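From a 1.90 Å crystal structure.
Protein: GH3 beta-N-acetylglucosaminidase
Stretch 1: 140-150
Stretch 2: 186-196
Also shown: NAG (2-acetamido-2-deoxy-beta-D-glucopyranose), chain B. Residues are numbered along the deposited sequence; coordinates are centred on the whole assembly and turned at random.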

# COMPACT_ATOMS: atom_id res chain seq x y z
N ILE A 140 -4.02 5.36 -10.56
CA ILE A 140 -5.43 5.62 -10.86
C ILE A 140 -6.01 4.31 -11.38
O ILE A 140 -5.69 3.87 -12.49
CB ILE A 140 -5.60 6.75 -11.89
CG1 ILE A 140 -5.00 8.06 -11.37
CG2 ILE A 140 -7.09 6.97 -12.21
CD1 ILE A 140 -4.64 9.06 -12.49
N ASN A 141 -6.85 3.66 -10.56
CA ASN A 141 -7.34 2.31 -10.88
C ASN A 141 -8.55 2.42 -11.80
O ASN A 141 -9.71 2.26 -11.40
CB ASN A 141 -7.68 1.55 -9.61
CG ASN A 141 -7.64 0.04 -9.81
OD1 ASN A 141 -6.60 -0.59 -9.66
ND2 ASN A 141 -8.79 -0.53 -10.15
N ASN A 142 -8.27 2.74 -13.07
CA ASN A 142 -9.28 2.84 -14.11
C ASN A 142 -9.56 1.49 -14.78
O ASN A 142 -10.40 1.42 -15.68
CB ASN A 142 -8.83 3.83 -15.18
CG ASN A 142 -7.59 3.37 -15.89
OD1 ASN A 142 -6.55 3.21 -15.27
ND2 ASN A 142 -7.71 3.09 -17.18
N ASN A 143 -8.85 0.44 -14.38
CA ASN A 143 -9.06 -0.91 -14.88
C ASN A 143 -9.55 -1.80 -13.75
O ASN A 143 -8.75 -2.13 -12.85
CB ASN A 143 -7.77 -1.47 -15.48
CG ASN A 143 -7.93 -2.89 -15.98
OD1 ASN A 143 -9.04 -3.44 -16.03
ND2 ASN A 143 -6.82 -3.49 -16.38
N PRO A 144 -10.80 -2.25 -13.75
CA PRO A 144 -11.29 -3.05 -12.60
C PRO A 144 -10.58 -4.38 -12.47
O PRO A 144 -10.55 -4.94 -11.36
CB PRO A 144 -12.79 -3.22 -12.89
CG PRO A 144 -12.92 -3.04 -14.39
CD PRO A 144 -11.83 -2.07 -14.79
N GLY A 145 -9.97 -4.89 -13.54
CA GLY A 145 -9.16 -6.09 -13.53
C GLY A 145 -7.76 -5.95 -12.95
O GLY A 145 -7.06 -6.95 -12.84
N ASN A 146 -7.34 -4.74 -12.57
CA ASN A 146 -5.97 -4.54 -12.09
C ASN A 146 -5.68 -5.47 -10.91
O ASN A 146 -6.35 -5.37 -9.87
CB ASN A 146 -5.74 -3.09 -11.70
CG ASN A 146 -4.27 -2.79 -11.42
OD1 ASN A 146 -3.57 -3.55 -10.75
ND2 ASN A 146 -3.79 -1.67 -11.96
N PRO A 147 -4.72 -6.39 -11.03
CA PRO A 147 -4.51 -7.39 -9.97
C PRO A 147 -3.58 -6.95 -8.86
O PRO A 147 -3.42 -7.71 -7.89
CB PRO A 147 -3.89 -8.56 -10.74
CG PRO A 147 -3.02 -7.86 -11.77
CD PRO A 147 -3.85 -6.64 -12.20
N VAL A 148 -2.95 -5.78 -8.95
CA VAL A 148 -1.97 -5.38 -7.96
C VAL A 148 -2.31 -4.05 -7.27
O VAL A 148 -1.88 -3.84 -6.13
CB VAL A 148 -0.55 -5.32 -8.58
CG1 VAL A 148 -0.49 -4.31 -9.69
CG2 VAL A 148 0.52 -5.05 -7.51
N ILE A 149 -3.10 -3.18 -7.89
CA ILE A 149 -3.45 -1.90 -7.27
C ILE A 149 -4.79 -2.05 -6.55
O ILE A 149 -4.82 -2.25 -5.33
CB ILE A 149 -3.45 -0.77 -8.31
CG1 ILE A 149 -2.10 -0.71 -9.02
CG2 ILE A 149 -3.79 0.60 -7.65
CD1 ILE A 149 -0.87 -0.53 -8.09
N GLY A 150 -5.91 -1.99 -7.28
CA GLY A 150 -7.20 -2.21 -6.64
C GLY A 150 -7.46 -1.15 -5.58
O GLY A 150 -7.29 0.05 -5.83
N GLY A 186 2.61 5.55 -13.38
CA GLY A 186 1.23 5.19 -13.12
C GLY A 186 0.92 3.74 -13.44
O GLY A 186 0.94 3.34 -14.61
N HIS A 187 0.61 2.96 -12.41
CA HIS A 187 0.40 1.52 -12.49
C HIS A 187 -1.08 1.14 -12.53
O HIS A 187 -1.40 -0.05 -12.55
CB HIS A 187 1.09 0.85 -11.28
CG HIS A 187 1.59 -0.54 -11.52
ND1 HIS A 187 0.82 -1.55 -12.08
CD2 HIS A 187 2.79 -1.12 -11.21
CE1 HIS A 187 1.53 -2.66 -12.14
NE2 HIS A 187 2.72 -2.43 -11.62
N GLY A 188 -1.99 2.12 -12.57
CA GLY A 188 -3.41 1.83 -12.35
C GLY A 188 -4.10 1.13 -13.50
O GLY A 188 -5.13 0.48 -13.29
N ASP A 189 -3.57 1.24 -14.72
CA ASP A 189 -4.22 0.67 -15.90
C ASP A 189 -3.84 -0.79 -16.15
O ASP A 189 -4.53 -1.47 -16.91
CB ASP A 189 -3.86 1.54 -17.13
CG ASP A 189 -4.55 1.08 -18.42
OD1 ASP A 189 -5.73 1.42 -18.62
OD2 ASP A 189 -3.90 0.42 -19.26
N THR A 190 -2.81 -1.31 -15.47
CA THR A 190 -2.23 -2.59 -15.84
C THR A 190 -3.19 -3.74 -15.55
O THR A 190 -3.77 -3.82 -14.46
CB THR A 190 -0.91 -2.84 -15.09
OG1 THR A 190 -1.15 -2.81 -13.67
CG2 THR A 190 0.15 -1.81 -15.48
N GLY A 191 -3.33 -4.64 -16.52
CA GLY A 191 -3.96 -5.92 -16.26
C GLY A 191 -3.03 -6.98 -15.73
O GLY A 191 -3.47 -8.08 -15.38
N GLU A 192 -1.74 -6.68 -15.64
CA GLU A 192 -0.75 -7.62 -15.15
C GLU A 192 -0.00 -7.03 -13.97
O GLU A 192 0.07 -5.81 -13.79
CB GLU A 192 0.24 -8.01 -16.25
CG GLU A 192 -0.40 -8.82 -17.36
CD GLU A 192 0.64 -9.40 -18.28
OE1 GLU A 192 1.12 -8.66 -19.17
OE2 GLU A 192 1.00 -10.59 -18.10
N ASP A 193 0.57 -7.91 -13.16
CA ASP A 193 1.20 -7.56 -11.89
C ASP A 193 2.71 -7.57 -12.09
O ASP A 193 3.27 -8.59 -12.50
CB ASP A 193 0.77 -8.56 -10.81
CG ASP A 193 1.35 -8.25 -9.44
OD1 ASP A 193 2.26 -7.39 -9.33
OD2 ASP A 193 0.90 -8.89 -8.46
N SER A 194 3.36 -6.44 -11.79
CA SER A 194 4.80 -6.36 -11.98
C SER A 194 5.57 -7.21 -10.97
O SER A 194 6.79 -7.37 -11.13
CB SER A 194 5.27 -4.89 -11.92
OG SER A 194 4.67 -4.18 -10.84
N HIS A 195 4.91 -7.77 -9.95
CA HIS A 195 5.57 -8.77 -9.11
C HIS A 195 5.90 -10.03 -9.91
O HIS A 195 6.89 -10.71 -9.61
CB HIS A 195 4.69 -9.18 -7.93
CG HIS A 195 4.50 -8.12 -6.89
ND1 HIS A 195 3.50 -7.18 -6.98
CD2 HIS A 195 5.15 -7.88 -5.73
CE1 HIS A 195 3.55 -6.39 -5.92
NE2 HIS A 195 4.55 -6.79 -5.15
N HIS A 196 5.09 -10.35 -10.92
CA HIS A 196 5.15 -11.64 -11.59
C HIS A 196 5.47 -11.57 -13.07
O HIS A 196 5.91 -12.57 -13.63
CB HIS A 196 3.81 -12.39 -11.43
CG HIS A 196 3.36 -12.50 -10.02
ND1 HIS A 196 4.15 -13.02 -9.02
CD2 HIS A 196 2.20 -12.13 -9.42
CE1 HIS A 196 3.50 -12.98 -7.87
NE2 HIS A 196 2.31 -12.44 -8.08
C1 NAG B . 6.85 -3.65 -4.40
C2 NAG B . 5.56 -2.79 -4.44
C3 NAG B . 5.79 -1.40 -3.82
C4 NAG B . 6.49 -1.51 -2.47
C5 NAG B . 7.77 -2.31 -2.63
C6 NAG B . 8.55 -2.48 -1.35
C7 NAG B . 3.85 -2.86 -6.22
C8 NAG B . 3.58 -2.64 -7.68
N2 NAG B . 5.11 -2.65 -5.82
O1 NAG B . 6.51 -4.96 -4.70
O3 NAG B . 4.55 -0.73 -3.65
O4 NAG B . 6.80 -0.21 -1.97
O5 NAG B . 7.42 -3.62 -3.08
O6 NAG B . 7.89 -3.35 -0.44
O7 NAG B . 2.96 -3.19 -5.43
O HOH W 1 -2.24 5.01 -12.81

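Two loops without regular helix or strand lie side by side here and bury 602 Å² between them, both sides summed. They run in the same direction: Asn 141 sits near Gly 188, Asn 146 near Gly 191, and Val 148 near Asp 193. Each carries a type I beta turn, Asn 143 to Asn 146 in one and His 187 to Thr 190 in the other. No backbone-to-backbone hydrogen bond links the two directly. Asparagine side chains do that work instead.

Gly 188 has the most covered surface, 80 Å². Its CA lies 3.1 Å from Ile 140 O, in a CA-H...O contact. The approach depends on the absence of a side chain. A CB on Gly 188 would point toward the other loop and fall 1.8 Å from Ile 140 O, a clash. Its backbone is also held at both ends. Water 1 accepts hydrogen bonds from Ile 140 N and Gly 188 N, each at 2.9 Å, and so bridges the two loops. On the carbonyl side, Asn 146 ND2 donates to Gly 188 O at 2.9 Å.

The same Asn 146 ND2 also donates to His 187 O at 2.9 Å. One amide thus ties down two successive carbonyls of the turn. The other end of the amide faces its own loop: Asn 146 OD1 accepts from Val 148 N and from Ile 149 N, both at 2.9 Å. This fixes the side chain and uses both ends of its amide. The backbone of Asn 146 joins in through a CA-H...O contact, with its CA 3.3 Å from Thr 190 O.

Two more asparagines hold Asp 189. Asn 142 ND2 donates to Asp 189 OD1 at 3.0 Å, and Asn 143 ND2 donates to Asp 189 O at 3.1 Å. One bond reaches the carboxylate, the other the main chain. Asn 143 OD1 accepts from Gly 145 N at 3.0 Å, which steadies the amide within its own turn.

Val 148 is the second large contributor, with 75 Å² covered. Its CB points toward the other loop, and its two methyls reach different histidines. Val 148 CG1 is 3.6 Å from His 187 CE1. Val 148 CG2 meets the edge of the His 195 ring, 3.7 Å from CE1, and lies 3.4 Å from Asp 193 OD1. These are van der Waals contacts. The histidines are fixed by polar bonds of their own. His 187 ND1 donates to Thr 190 OG1 at 2.8 Å, while His 195 ND1 donates to Asp 193 OD1 at 2.7 Å.

Hydrophobic atoms extend the contact around Val 148. Ile 149 CD1 is 4.0 Å from His 187 CB, and Pro 147 CG is 4.0 Å from Asp 193 CB. The NAG sugar lies close by, as expected for a beta-N-acetylglucosaminidase. Its O7 is 3.7 Å from Val 148 CG2, and its O1 is 2.7 Å from His 195 NE2.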